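SPI-1 type 3 secretion system pilotin (Salmonella typhimurium, PDB 6XFJ) acts as the pilot protein that brings the secretin InvG to the outer membrane, supporting assembly of the injectisome and secretion of Sip virulence factors. Local coordinates at residues 38-41 against 46-49; 58-63 against 76-81; 32-35 against 40-43; 34-39 against 67-72. All blocks are in the same frame, centred on the assembly; numbering follows the deposited sequence.

Contact 1 of 4, residues 38-41 against 46-49; sequences PQYM and DEEQ. With NA (sodium ion), chain V; CD (cadmium ion), chain P.
Q39 and D46 supply the polar link: NE2 of Q39 donates to OD2 of D46 at 2.8 Å with an N-H...O angle of 159°. The donor reaches OD2 on its anti side, somewhat out of the carboxylate plane, while OD2 lies close to the amide plane of Q39. With CG opposite the backbone N (chi1 -178°) and a bend at chi2, the Q39 amide is carried to D46, and its OE1 is held by NE of R42. Metal coordination adds a second grip on OD2, which binds a sodium ion at 2.2 Å; OD1 is a longer ligand of it at 3.0 Å. The two segments flank the tight turn from the short, weakly bonded helix 39-42 into helix 44-59, whose start is capped by S43 OG on D46 N. Van der Waals packing fills this turn. Y40 turns the edge of its ring to the backbone of helix 44-59, with CE1 3.5 Å from O of D46. E47, bent at chi2, sets OE1 3.2 Å from CB of Y40. On the outer side, both carboxylate oxygens of E48 bind a cadmium ion, at 2.4 Å (OE1) and 2.3 Å (OE2), and E45 shares that ion.

Contact 2 of 4, residues 58-63 against 76-81; sequences LLEPGS and HERLQA
E60 and R78 meet because both side chains are stretched out along the line that joins them. Each turns CG away from its own carbonyl carbon at the first torsion; E60 then stays extended (chi2 -178°), and R78 runs straight from CG to NE. The two chains approach from opposite directions, and their charged ends meet nearer the backbone of E60, since the arginine is the longer chain. The result is a two-pronged salt bridge. NH2 of R78 donates to OE1 of E60 at 2.5 Å, nearly straight at 173°; this is very short for such a bond, and its exact length deserves little weight. The second prong, from NH1 of R78 to OE2 of E60, is an ordinary 3.0 Å and more bent. OE1 lies at the guanidinium edge, but the two flat groups are twisted 40° apart, so the pairing is not coplanar: NH1 comes to OE2 from well above the carboxylate plane. E60 follows the end of helix 44-59, and its carbonyl O accepts from N of S63 at 3.0 Å, where the chain turns through the short 3-10 segment 61-63. R78 belongs to the C-terminal helix 68-80 and also lies on E53 and V57 of helix 44-59. The bridge thus ties the exit of one helix to a late turn of the next. Both partners remain partly exposed at the surface, so solvent probably screens the attraction, and the hold would come from matched charge and two directed hydrogen bonds instead of from burial of apolar area.

Contact 3 of 4, residues 32-35 against 40-43; sequences TFFQ and YMRS
The F34 ring takes Y40 at its rim: CB of Y40 lies near the ring plane, 3.8 Å from CE1 of F34. One face of the same ring is covered from within its own helix, with CD2 of F33 3.7 Å above the plane and over the centre. CD2 of F34 lies at the edge of the F33 ring, and H37 stacks on that ring. The F33 ring meets Y40 along its far end, where CZ of F33 is 4.1 Å from CE2 of Y40. That approach is oblique, so the two rings form no defined stack. M41 completes the set as a Met-aromatic contact: SD sits 5.3 Å from the F34 ring centroid, 67° off the ring normal, and 4.0 Å from CB of F34. Bends at chi2 (87°) and chi3 (80°) fold the methionine back, bringing CE to 3.4 Å from the backbone O of F34. No hydrogen bond joins the segments; at this corner between helix 25-36 and the short helix 39-42 they meet through aromatic and sulfur packing. The neighbouring elements are all helical. L50 of helix 44-59 lies against both F33 and Y40; from helix 68-80, L72 and H76 reach F33, and L79 touches Y40, whose OH is hydrogen-bonded to ND1 of H76. The second subunit also reaches this corner: its S15 packs on F34 and its S7 on M41.

Contact 4 of 4, residues 34-39 against 67-72; sequences FQEHPQ and SIYQTL
OH of Y69 donates to OE1 of E36 at 2.6 Å, the only hydrogen bond between the two segments. It uses the syn lone pair of OE1, on the side of the other carboxylate oxygen. The acceptor lies near the plane of the tyrosine ring, and the carboxylate plane stands almost upright to it, 85° away. Y69 reaches out with CG opposite its backbone N (chi1 -178°), while E36 arrives extended beyond CG, and the two side chains cross at about a right angle. Deeper in, the contact is apolar: CE2 of F34 rests 4.1 Å from CD1 of L72, again with the side chains crossing steeply, and F33 of helix 25-36 also packs on L72. Together these pairs lay the end of helix 25-36 against the start of helix 68-80 in this all-helical InvH-family domain. That start is a capping box. N of Q70 donates to OG of S67 at 3.0 Å, and in return N of S67 donates to OE1 of Q70 at 2.8 Å, the latter from above the amide carbonyl plane. The carbonyl O of S67 is gripped twice, by N of T71 at 2.9 Å and by OG1 of T71 at 2.9 Å, which ties the first turn to its cap. The capped end also faces the dimer partner: OG of S67 is hydrogen-bonded to O of N65 of the second subunit, and OE1 of Q70 to NE2 of Q70 of that subunit.

Overall arrangement
The four contacts join helices 25-36, 39-42, 44-59 and 68-80 in this C-terminal part of the lipoprotein, and all lie beside the second subunit. Contact 3 is the most buried and has no hydrogen bond between its segments, whereas contact 2 is a surface salt bridge; contacts 1 and 4 combine an outer hydrogen bond with inner packing. Contacts 1 and 3 share Y40 and helix 39-42, their centres about 6 Å apart, and F34 joins contact 3 to contact 4 on helix 25-36. Contact 2 lies farther off, about 16 Å between centres from contact 1, yet the bond of Y40 to H76 connects their segments. Bound metal is coordinated within contact 1, at its outer edge.

Contact 1 of 4, residues 38-41 against 46-49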
loop_
_atom_site.group_PDB
_atom_site.type_symbol
_atom_site.label_atom_id
_atom_site.label_comp_id
_atom_site.label_asym_id
_atom_site.label_seq_id
_atom_site.Cartn_x
_atom_site.Cartn_y
_atom_site.Cartn_z
ATOM N N PRO B 38 -13.459 -7.928 -13.719
ATOM C CA PRO B 38 -14.396 -8.955 -13.274
ATOM C C PRO B 38 -14.133 -10.346 -13.855
ATOM O O PRO B 38 -14.722 -11.307 -13.373
ATOM C CB PRO B 38 -15.746 -8.426 -13.772
ATOM C CG PRO B 38 -15.390 -7.514 -14.928
ATOM C CD PRO B 38 -14.083 -6.874 -14.504
ATOM N N GLN B 39 -13.284 -10.456 -14.869
ATOM C CA GLN B 39 -12.833 -11.801 -15.355
ATOM C C GLN B 39 -12.305 -12.672 -14.204
ATOM O O GLN B 39 -12.469 -13.903 -14.213
ATOM C CB GLN B 39 -11.792 -11.677 -16.469
ATOM C CG GLN B 39 -11.334 -13.001 -17.049
ATOM C CD GLN B 39 -12.437 -13.911 -17.561
ATOM O OE1 GLN B 39 -13.497 -13.471 -18.054
ATOM N NE2 GLN B 39 -12.164 -15.211 -17.456
ATOM N N TYR B 40 -11.656 -12.070 -13.228
ATOM C CA TYR B 40 -11.093 -12.814 -12.084
ATOM C C TYR B 40 -12.166 -13.386 -11.159
ATOM O O TYR B 40 -11.832 -14.282 -10.372
ATOM C CB TYR B 40 -10.047 -11.972 -11.368
ATOM C CG TYR B 40 -8.907 -11.676 -12.296
ATOM C CD1 TYR B 40 -8.084 -12.708 -12.723
ATOM C CD2 TYR B 40 -8.608 -10.393 -12.711
ATOM C CE1 TYR B 40 -7.040 -12.456 -13.591
ATOM C CE2 TYR B 40 -7.533 -10.128 -13.549
ATOM C CZ TYR B 40 -6.759 -11.171 -14.021
ATOM O OH TYR B 40 -5.710 -10.908 -14.875
ATOM N N MET B 41 -13.406 -12.916 -11.238
ATOM C CA MET B 41 -14.533 -13.529 -10.501
ATOM C C MET B 41 -15.234 -14.572 -11.383
ATOM O O MET B 41 -15.961 -15.394 -10.833
ATOM C CB MET B 41 -15.524 -12.457 -10.051
ATOM C CG MET B 41 -15.007 -11.645 -8.879
ATOM S SD MET B 41 -13.992 -10.241 -9.354
ATOM C CE MET B 41 -15.327 -9.112 -9.773
ATOM N N ASP B 46 -8.247 -18.283 -13.702
ATOM C CA ASP B 46 -7.565 -16.988 -13.953
ATOM C C ASP B 46 -7.142 -16.347 -12.630
ATOM O O ASP B 46 -6.101 -15.719 -12.580
ATOM C CB ASP B 46 -8.446 -16.056 -14.769
ATOM C CG ASP B 46 -8.598 -16.444 -16.236
ATOM O OD1 ASP B 46 -7.845 -17.333 -16.711
ATOM O OD2 ASP B 46 -9.442 -15.839 -16.906
ATOM N N GLU B 47 -7.978 -16.476 -11.600
ATOM C CA GLU B 47 -7.663 -15.881 -10.285
ATOM C C GLU B 47 -6.450 -16.572 -9.687
ATOM O O GLU B 47 -5.625 -15.908 -9.090
ATOM C CB GLU B 47 -8.870 -15.955 -9.358
ATOM C CG GLU B 47 -8.623 -15.379 -7.983
ATOM C CD GLU B 47 -8.267 -13.882 -7.950
ATOM O OE1 GLU B 47 -8.276 -13.246 -8.996
ATOM O OE2 GLU B 47 -7.976 -13.343 -6.839
ATOM N N GLU B 48 -6.333 -17.886 -9.907
ATOM C CA GLU B 48 -5.183 -18.648 -9.376
ATOM C C GLU B 48 -3.943 -18.111 -10.073
ATOM O O GLU B 48 -2.886 -17.921 -9.398
ATOM C CB GLU B 48 -5.297 -20.141 -9.674
ATOM C CG GLU B 48 -6.328 -20.923 -8.873
ATOM C CD GLU B 48 -6.526 -22.383 -9.292
ATOM O OE1 GLU B 48 -5.723 -22.885 -10.108
ATOM O OE2 GLU B 48 -7.438 -23.007 -8.748
ATOM N N GLN B 49 -3.994 -17.940 -11.385
ATOM C CA GLN B 49 -2.873 -17.407 -12.149
ATOM C C GLN B 49 -2.534 -16.009 -11.645
ATOM O O GLN B 49 -1.360 -15.705 -11.522
ATOM C CB GLN B 49 -3.089 -17.437 -13.650
ATOM C CG GLN B 49 -3.164 -18.844 -14.223
ATOM C CD GLN B 49 -3.373 -18.791 -15.719
ATOM O OE1 GLN B 49 -2.925 -17.871 -16.395
ATOM N NE2 GLN B 49 -4.055 -19.787 -16.259
HETATM NA NA NA V . -9.707 -16.634 -18.924
HETATM CD CD CD P . -6.947 -24.906 -9.973
HETATM O O HOH W 1 -5.717 -25.484 -8.028
#

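Contact 2 of 4, residues 58-63 against 76-81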
loop_
_atom_site.group_PDB
_atom_site.type_symbol
_atom_site.label_atom_id
_atom_site.label_comp_id
_atom_site.label_asym_id
_atom_site.label_seq_id
_atom_site.Cartn_x
_atom_site.Cartn_y
_atom_site.Cartn_z
ATOM N N LEU B 58 5.324 -9.434 -5.477
ATOM C CA LEU B 58 5.590 -8.947 -4.119
ATOM C C LEU B 58 6.956 -9.402 -3.603
ATOM O O LEU B 58 7.425 -8.833 -2.624
ATOM C CB LEU B 58 4.473 -9.358 -3.185
ATOM C CG LEU B 58 3.119 -8.711 -3.475
ATOM C CD1 LEU B 58 2.130 -9.269 -2.464
ATOM C CD2 LEU B 58 3.155 -7.173 -3.435
ATOM N N LEU B 59 7.605 -10.351 -4.260
ATOM C CA LEU B 59 8.963 -10.811 -3.860
ATOM C C LEU B 59 10.018 -9.865 -4.425
ATOM O O LEU B 59 11.175 -9.903 -3.985
ATOM C CB LEU B 59 9.201 -12.232 -4.370
ATOM C CG LEU B 59 8.572 -13.317 -3.515
ATOM C CD1 LEU B 59 8.646 -14.667 -4.236
ATOM C CD2 LEU B 59 9.289 -13.438 -2.195
ATOM N N GLU B 60 9.685 -9.065 -5.426
ATOM C CA GLU B 60 10.672 -8.261 -6.155
ATOM C C GLU B 60 11.051 -7.025 -5.364
ATOM O O GLU B 60 10.173 -6.258 -5.018
ATOM C CB GLU B 60 10.181 -7.985 -7.549
ATOM C CG GLU B 60 9.916 -9.287 -8.235
ATOM C CD GLU B 60 9.469 -9.148 -9.661
ATOM O OE1 GLU B 60 9.080 -8.022 -9.996
ATOM O OE2 GLU B 60 9.504 -10.180 -10.405
ATOM N N PRO B 61 12.352 -6.751 -5.145
ATOM C CA PRO B 61 12.689 -5.502 -4.479
ATOM C C PRO B 61 12.217 -4.289 -5.309
ATOM O O PRO B 61 11.896 -3.289 -4.695
ATOM C CB PRO B 61 14.193 -5.574 -4.262
ATOM C CG PRO B 61 14.662 -6.721 -5.071
ATOM C CD PRO B 61 13.507 -7.609 -5.408
ATOM N N GLY B 62 12.146 -4.373 -6.641
ATOM C CA GLY B 62 11.659 -3.259 -7.491
ATOM C C GLY B 62 10.210 -2.899 -7.195
ATOM O O GLY B 62 9.788 -1.770 -7.476
ATOM N N SER B 63 9.443 -3.811 -6.621
ATOM C CA SER B 63 8.029 -3.636 -6.296
ATOM C C SER B 63 7.843 -3.294 -4.830
ATOM O O SER B 63 6.707 -3.130 -4.426
ATOM C CB SER B 63 7.230 -4.827 -6.696
ATOM O OG SER B 63 7.295 -4.945 -8.100
ATOM N N HIS B 76 -1.583 -8.528 -13.279
ATOM C CA HIS B 76 -2.517 -8.670 -14.398
ATOM C C HIS B 76 -1.757 -8.451 -15.699
ATOM O O HIS B 76 -1.980 -9.190 -16.666
ATOM C CB HIS B 76 -3.628 -7.672 -14.180
ATOM C CG HIS B 76 -4.509 -7.475 -15.342
ATOM N ND1 HIS B 76 -5.410 -8.416 -15.758
ATOM C CD2 HIS B 76 -4.667 -6.379 -16.135
ATOM C CE1 HIS B 76 -6.097 -7.923 -16.791
ATOM N NE2 HIS B 76 -5.629 -6.686 -17.060
ATOM N N GLU B 77 -0.988 -7.396 -15.777
ATOM C CA GLU B 77 -0.260 -7.064 -17.019
ATOM C C GLU B 77 0.762 -8.123 -17.362
ATOM O O GLU B 77 0.960 -8.414 -18.532
ATOM C CB GLU B 77 0.385 -5.684 -16.887
ATOM C CG GLU B 77 -0.609 -4.542 -16.878
ATOM C CD GLU B 77 -0.053 -3.129 -16.820
ATOM O OE1 GLU B 77 1.006 -2.925 -17.276
ATOM O OE2 GLU B 77 -0.781 -2.239 -16.395
ATOM N N ARG B 78 1.402 -8.695 -16.346
ATOM C CA ARG B 78 2.353 -9.776 -16.622
ATOM C C ARG B 78 1.584 -10.979 -17.236
ATOM O O ARG B 78 2.112 -11.635 -18.169
ATOM C CB ARG B 78 3.134 -10.209 -15.378
ATOM C CG ARG B 78 4.115 -9.155 -14.893
ATOM C CD ARG B 78 4.844 -9.597 -13.634
ATOM N NE ARG B 78 5.756 -8.573 -13.157
ATOM C CZ ARG B 78 6.695 -8.760 -12.238
ATOM N NH1 ARG B 78 6.849 -9.955 -11.692
ATOM N NH2 ARG B 78 7.439 -7.738 -11.853
ATOM N N LEU B 79 0.394 -11.300 -16.730
ATOM C CA LEU B 79 -0.443 -12.362 -17.323
ATOM C C LEU B 79 -0.754 -12.002 -18.772
ATOM O O LEU B 79 -0.717 -12.904 -19.605
ATOM C CB LEU B 79 -1.749 -12.527 -16.558
ATOM C CG LEU B 79 -1.631 -13.248 -15.228
ATOM C CD1 LEU B 79 -3.011 -13.526 -14.651
ATOM C CD2 LEU B 79 -0.874 -14.553 -15.408
ATOM N N GLN B 80 -1.144 -10.752 -19.041
ATOM C CA GLN B 80 -1.532 -10.379 -20.409
ATOM C C GLN B 80 -0.339 -10.469 -21.357
ATOM O O GLN B 80 -0.581 -10.678 -22.560
ATOM C CB GLN B 80 -2.120 -8.973 -20.395
ATOM C CG GLN B 80 -3.475 -8.888 -19.713
ATOM C CD GLN B 80 -4.265 -7.669 -20.103
ATOM O OE1 GLN B 80 -5.472 -7.733 -20.332
ATOM N NE2 GLN B 80 -3.581 -6.551 -20.201
ATOM N N ALA B 81 0.888 -10.258 -20.881
ATOM C CA ALA B 81 2.080 -10.094 -21.744
ATOM C C ALA B 81 2.686 -11.449 -22.044
ATOM O O ALA B 81 3.666 -11.462 -22.822
ATOM C CB ALA B 81 3.119 -9.206 -21.123
#

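Contact 3 of 4, residues 32-35 against 40-43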
loop_
_atom_site.group_PDB
_atom_site.type_symbol
_atom_site.label_atom_id
_atom_site.label_comp_id
_atom_site.label_asym_id
_atom_site.label_seq_id
_atom_site.Cartn_x
_atom_site.Cartn_y
_atom_site.Cartn_z
ATOM N N THR B 32 -11.275 -2.005 -5.708
ATOM C CA THR B 32 -11.253 -1.234 -6.973
ATOM C C THR B 32 -10.705 -2.100 -8.103
ATOM O O THR B 32 -11.307 -2.205 -9.185
ATOM C CB THR B 32 -10.439 0.053 -6.835
ATOM O OG1 THR B 32 -11.092 0.856 -5.846
ATOM C CG2 THR B 32 -10.372 0.849 -8.126
ATOM N N PHE B 33 -9.582 -2.755 -7.860
ATOM C CA PHE B 33 -8.934 -3.574 -8.901
ATOM C C PHE B 33 -9.915 -4.649 -9.375
ATOM O O PHE B 33 -10.107 -4.813 -10.577
ATOM C CB PHE B 33 -7.665 -4.230 -8.336
ATOM C CG PHE B 33 -7.113 -5.201 -9.336
ATOM C CD1 PHE B 33 -6.317 -4.770 -10.377
ATOM C CD2 PHE B 33 -7.517 -6.529 -9.317
ATOM C CE1 PHE B 33 -5.879 -5.671 -11.338
ATOM C CE2 PHE B 33 -7.049 -7.438 -10.263
ATOM C CZ PHE B 33 -6.257 -6.986 -11.271
ATOM N N PHE B 34 -10.555 -5.375 -8.456
ATOM C CA PHE B 34 -11.427 -6.511 -8.855
ATOM C C PHE B 34 -12.701 -6.010 -9.528
ATOM O O PHE B 34 -13.124 -6.621 -10.481
ATOM C CB PHE B 34 -11.657 -7.456 -7.680
ATOM C CG PHE B 34 -10.435 -8.309 -7.467
ATOM C CD1 PHE B 34 -10.081 -9.280 -8.394
ATOM C CD2 PHE B 34 -9.585 -8.077 -6.399
ATOM C CE1 PHE B 34 -8.932 -10.050 -8.226
ATOM C CE2 PHE B 34 -8.428 -8.814 -6.273
ATOM C CZ PHE B 34 -8.105 -9.776 -7.183
ATOM N N GLN B 35 -13.208 -4.855 -9.100
ATOM C CA GLN B 35 -14.401 -4.268 -9.771
ATOM C C GLN B 35 -14.052 -3.923 -11.221
ATOM O O GLN B 35 -14.944 -4.049 -12.086
ATOM C CB GLN B 35 -14.939 -3.064 -8.998
ATOM C CG GLN B 35 -15.524 -3.483 -7.658
ATOM C CD GLN B 35 -15.913 -2.303 -6.796
ATOM O OE1 GLN B 35 -15.329 -1.224 -6.899
ATOM N NE2 GLN B 35 -16.895 -2.496 -5.919
ATOM N N TYR B 40 -11.656 -12.070 -13.228
ATOM C CA TYR B 40 -11.093 -12.814 -12.084
ATOM C C TYR B 40 -12.166 -13.386 -11.159
ATOM O O TYR B 40 -11.832 -14.282 -10.372
ATOM C CB TYR B 40 -10.047 -11.972 -11.368
ATOM C CG TYR B 40 -8.907 -11.676 -12.296
ATOM C CD1 TYR B 40 -8.084 -12.708 -12.723
ATOM C CD2 TYR B 40 -8.608 -10.393 -12.711
ATOM C CE1 TYR B 40 -7.040 -12.456 -13.591
ATOM C CE2 TYR B 40 -7.533 -10.128 -13.549
ATOM C CZ TYR B 40 -6.759 -11.171 -14.021
ATOM O OH TYR B 40 -5.710 -10.908 -14.875
ATOM N N MET B 41 -13.406 -12.916 -11.238
ATOM C CA MET B 41 -14.533 -13.529 -10.501
ATOM C C MET B 41 -15.234 -14.572 -11.383
ATOM O O MET B 41 -15.961 -15.394 -10.833
ATOM C CB MET B 41 -15.524 -12.457 -10.051
ATOM C CG MET B 41 -15.007 -11.645 -8.879
ATOM S SD MET B 41 -13.992 -10.241 -9.354
ATOM C CE MET B 41 -15.327 -9.112 -9.773
ATOM N N ARG B 42 -15.031 -14.542 -12.709
ATOM C CA ARG B 42 -15.657 -15.492 -13.650
ATOM C C ARG B 42 -14.841 -16.779 -13.777
ATOM O O ARG B 42 -15.464 -17.827 -14.048
ATOM C CB ARG B 42 -15.832 -14.820 -15.004
ATOM C CG ARG B 42 -16.883 -13.727 -14.962
ATOM C CD ARG B 42 -17.357 -13.355 -16.341
ATOM N NE ARG B 42 -16.381 -12.559 -17.072
ATOM C CZ ARG B 42 -16.368 -11.224 -17.167
ATOM N NH1 ARG B 42 -17.272 -10.475 -16.552
ATOM N NH2 ARG B 42 -15.423 -10.639 -17.882
ATOM N N SER B 43 -13.529 -16.739 -13.569
ATOM C CA SER B 43 -12.655 -17.904 -13.798
ATOM C C SER B 43 -11.830 -18.109 -12.534
ATOM O O SER B 43 -10.894 -17.290 -12.266
ATOM C CB SER B 43 -11.777 -17.648 -14.969
ATOM O OG SER B 43 -10.826 -18.669 -15.066
#

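Contact 4 of 4, residues 34-39 against 67-72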
loop_
_atom_site.group_PDB
_atom_site.type_symbol
_atom_site.label_atom_id
_atom_site.label_comp_id
_atom_site.label_asym_id
_atom_site.label_seq_id
_atom_site.Cartn_x
_atom_site.Cartn_y
_atom_site.Cartn_z
ATOM N N PHE B 34 -10.555 -5.375 -8.456
ATOM C CA PHE B 34 -11.427 -6.511 -8.855
ATOM C C PHE B 34 -12.701 -6.010 -9.528
ATOM O O PHE B 34 -13.124 -6.621 -10.481
ATOM C CB PHE B 34 -11.657 -7.456 -7.680
ATOM C CG PHE B 34 -10.435 -8.309 -7.467
ATOM C CD1 PHE B 34 -10.081 -9.280 -8.394
ATOM C CD2 PHE B 34 -9.585 -8.077 -6.399
ATOM C CE1 PHE B 34 -8.932 -10.050 -8.226
ATOM C CE2 PHE B 34 -8.428 -8.814 -6.273
ATOM C CZ PHE B 34 -8.105 -9.776 -7.183
ATOM N N GLN B 35 -13.208 -4.855 -9.100
ATOM C CA GLN B 35 -14.401 -4.268 -9.771
ATOM C C GLN B 35 -14.052 -3.923 -11.221
ATOM O O GLN B 35 -14.944 -4.049 -12.086
ATOM C CB GLN B 35 -14.939 -3.064 -8.998
ATOM C CG GLN B 35 -15.524 -3.483 -7.658
ATOM C CD GLN B 35 -15.913 -2.303 -6.796
ATOM O OE1 GLN B 35 -15.329 -1.224 -6.899
ATOM N NE2 GLN B 35 -16.895 -2.496 -5.919
ATOM N N GLU B 36 -12.815 -3.486 -11.480
ATOM C CA GLU B 36 -12.313 -3.070 -12.825
ATOM C C GLU B 36 -11.965 -4.323 -13.665
ATOM O O GLU B 36 -11.733 -4.167 -14.862
ATOM C CB GLU B 36 -11.059 -2.182 -12.700
ATOM C CG GLU B 36 -11.292 -0.759 -12.251
ATOM C CD GLU B 36 -10.000 -0.008 -11.952
ATOM O OE1 GLU B 36 -8.917 -0.658 -12.031
ATOM O OE2 GLU B 36 -10.066 1.232 -11.669
ATOM N N HIS B 37 -11.786 -5.491 -13.024
ATOM C CA HIS B 37 -11.304 -6.720 -13.713
ATOM C C HIS B 37 -12.173 -7.905 -13.320
ATOM O O HIS B 37 -11.642 -8.889 -12.784
ATOM C CB HIS B 37 -9.823 -6.951 -13.393
ATOM C CG HIS B 37 -8.934 -5.825 -13.780
ATOM N ND1 HIS B 37 -8.721 -4.714 -12.945
ATOM C CD2 HIS B 37 -8.163 -5.637 -14.880
ATOM C CE1 HIS B 37 -7.885 -3.873 -13.556
ATOM N NE2 HIS B 37 -7.533 -4.412 -14.742
ATOM N N PRO B 38 -13.459 -7.928 -13.719
ATOM C CA PRO B 38 -14.396 -8.955 -13.274
ATOM C C PRO B 38 -14.133 -10.346 -13.855
ATOM O O PRO B 38 -14.722 -11.307 -13.373
ATOM C CB PRO B 38 -15.746 -8.426 -13.772
ATOM C CG PRO B 38 -15.390 -7.514 -14.928
ATOM C CD PRO B 38 -14.083 -6.874 -14.504
ATOM N N GLN B 39 -13.284 -10.456 -14.869
ATOM C CA GLN B 39 -12.833 -11.801 -15.355
ATOM C C GLN B 39 -12.305 -12.672 -14.204
ATOM O O GLN B 39 -12.469 -13.903 -14.213
ATOM C CB GLN B 39 -11.792 -11.677 -16.469
ATOM C CG GLN B 39 -11.334 -13.001 -17.049
ATOM C CD GLN B 39 -12.437 -13.911 -17.561
ATOM O OE1 GLN B 39 -13.497 -13.471 -18.054
ATOM N NE2 GLN B 39 -12.164 -15.211 -17.456
ATOM N N SER B 67 1.844 -0.022 -4.173
ATOM C CA SER B 67 0.574 -0.320 -3.491
ATOM C C SER B 67 0.001 -1.657 -3.886
ATOM O O SER B 67 0.400 -2.242 -4.916
ATOM C CB SER B 67 -0.420 0.775 -3.770
ATOM O OG SER B 67 -0.859 0.688 -5.109
ATOM N N ILE B 68 -1.010 -2.157 -3.160
ATOM C CA ILE B 68 -1.728 -3.371 -3.621
ATOM C C ILE B 68 -2.339 -3.102 -4.986
ATOM O O ILE B 68 -2.386 -4.007 -5.791
ATOM C CB ILE B 68 -2.695 -3.903 -2.580
ATOM C CG1 ILE B 68 -3.021 -5.359 -2.904
ATOM C CG2 ILE B 68 -3.947 -2.980 -2.486
ATOM C CD1 ILE B 68 -3.856 -6.009 -1.862
ATOM N N TYR B 69 -2.889 -1.896 -5.242
ATOM C CA TYR B 69 -3.500 -1.661 -6.553
ATOM C C TYR B 69 -2.427 -1.856 -7.635
ATOM O O TYR B 69 -2.658 -2.489 -8.650
ATOM C CB TYR B 69 -4.132 -0.256 -6.607
ATOM C CG TYR B 69 -4.810 -0.026 -7.930
ATOM C CD1 TYR B 69 -6.121 -0.434 -8.172
ATOM C CD2 TYR B 69 -4.120 0.554 -8.972
ATOM C CE1 TYR B 69 -6.705 -0.341 -9.410
ATOM C CE2 TYR B 69 -4.742 0.710 -10.214
ATOM C CZ TYR B 69 -6.033 0.259 -10.443
ATOM O OH TYR B 69 -6.623 0.432 -11.658
ATOM N N GLN B 70 -1.297 -1.201 -7.440
ATOM C CA GLN B 70 -0.205 -1.182 -8.452
ATOM C C GLN B 70 0.355 -2.605 -8.649
ATOM O O GLN B 70 0.658 -2.964 -9.762
ATOM C CB GLN B 70 0.919 -0.281 -7.983
ATOM C CG GLN B 70 0.484 1.188 -8.005
ATOM C CD GLN B 70 1.235 2.104 -7.077
ATOM O OE1 GLN B 70 2.168 1.707 -6.401
ATOM N NE2 GLN B 70 0.793 3.377 -6.975
ATOM N N THR B 71 0.422 -3.381 -7.569
ATOM C CA THR B 71 0.984 -4.745 -7.707
ATOM C C THR B 71 -0.025 -5.728 -8.263
ATOM O O THR B 71 0.374 -6.618 -9.018
ATOM C CB THR B 71 1.608 -5.180 -6.406
ATOM O OG1 THR B 71 0.685 -5.094 -5.351
ATOM C CG2 THR B 71 2.843 -4.356 -6.102
ATOM N N LEU B 72 -1.298 -5.627 -7.947
ATOM C CA LEU B 72 -2.343 -6.412 -8.655
ATOM C C LEU B 72 -2.315 -6.088 -10.148
ATOM O O LEU B 72 -2.427 -6.952 -10.984
ATOM C CB LEU B 72 -3.717 -6.190 -8.032
ATOM C CG LEU B 72 -3.971 -6.839 -6.683
ATOM C CD1 LEU B 72 -5.198 -6.296 -6.024
ATOM C CD2 LEU B 72 -4.080 -8.373 -6.825
#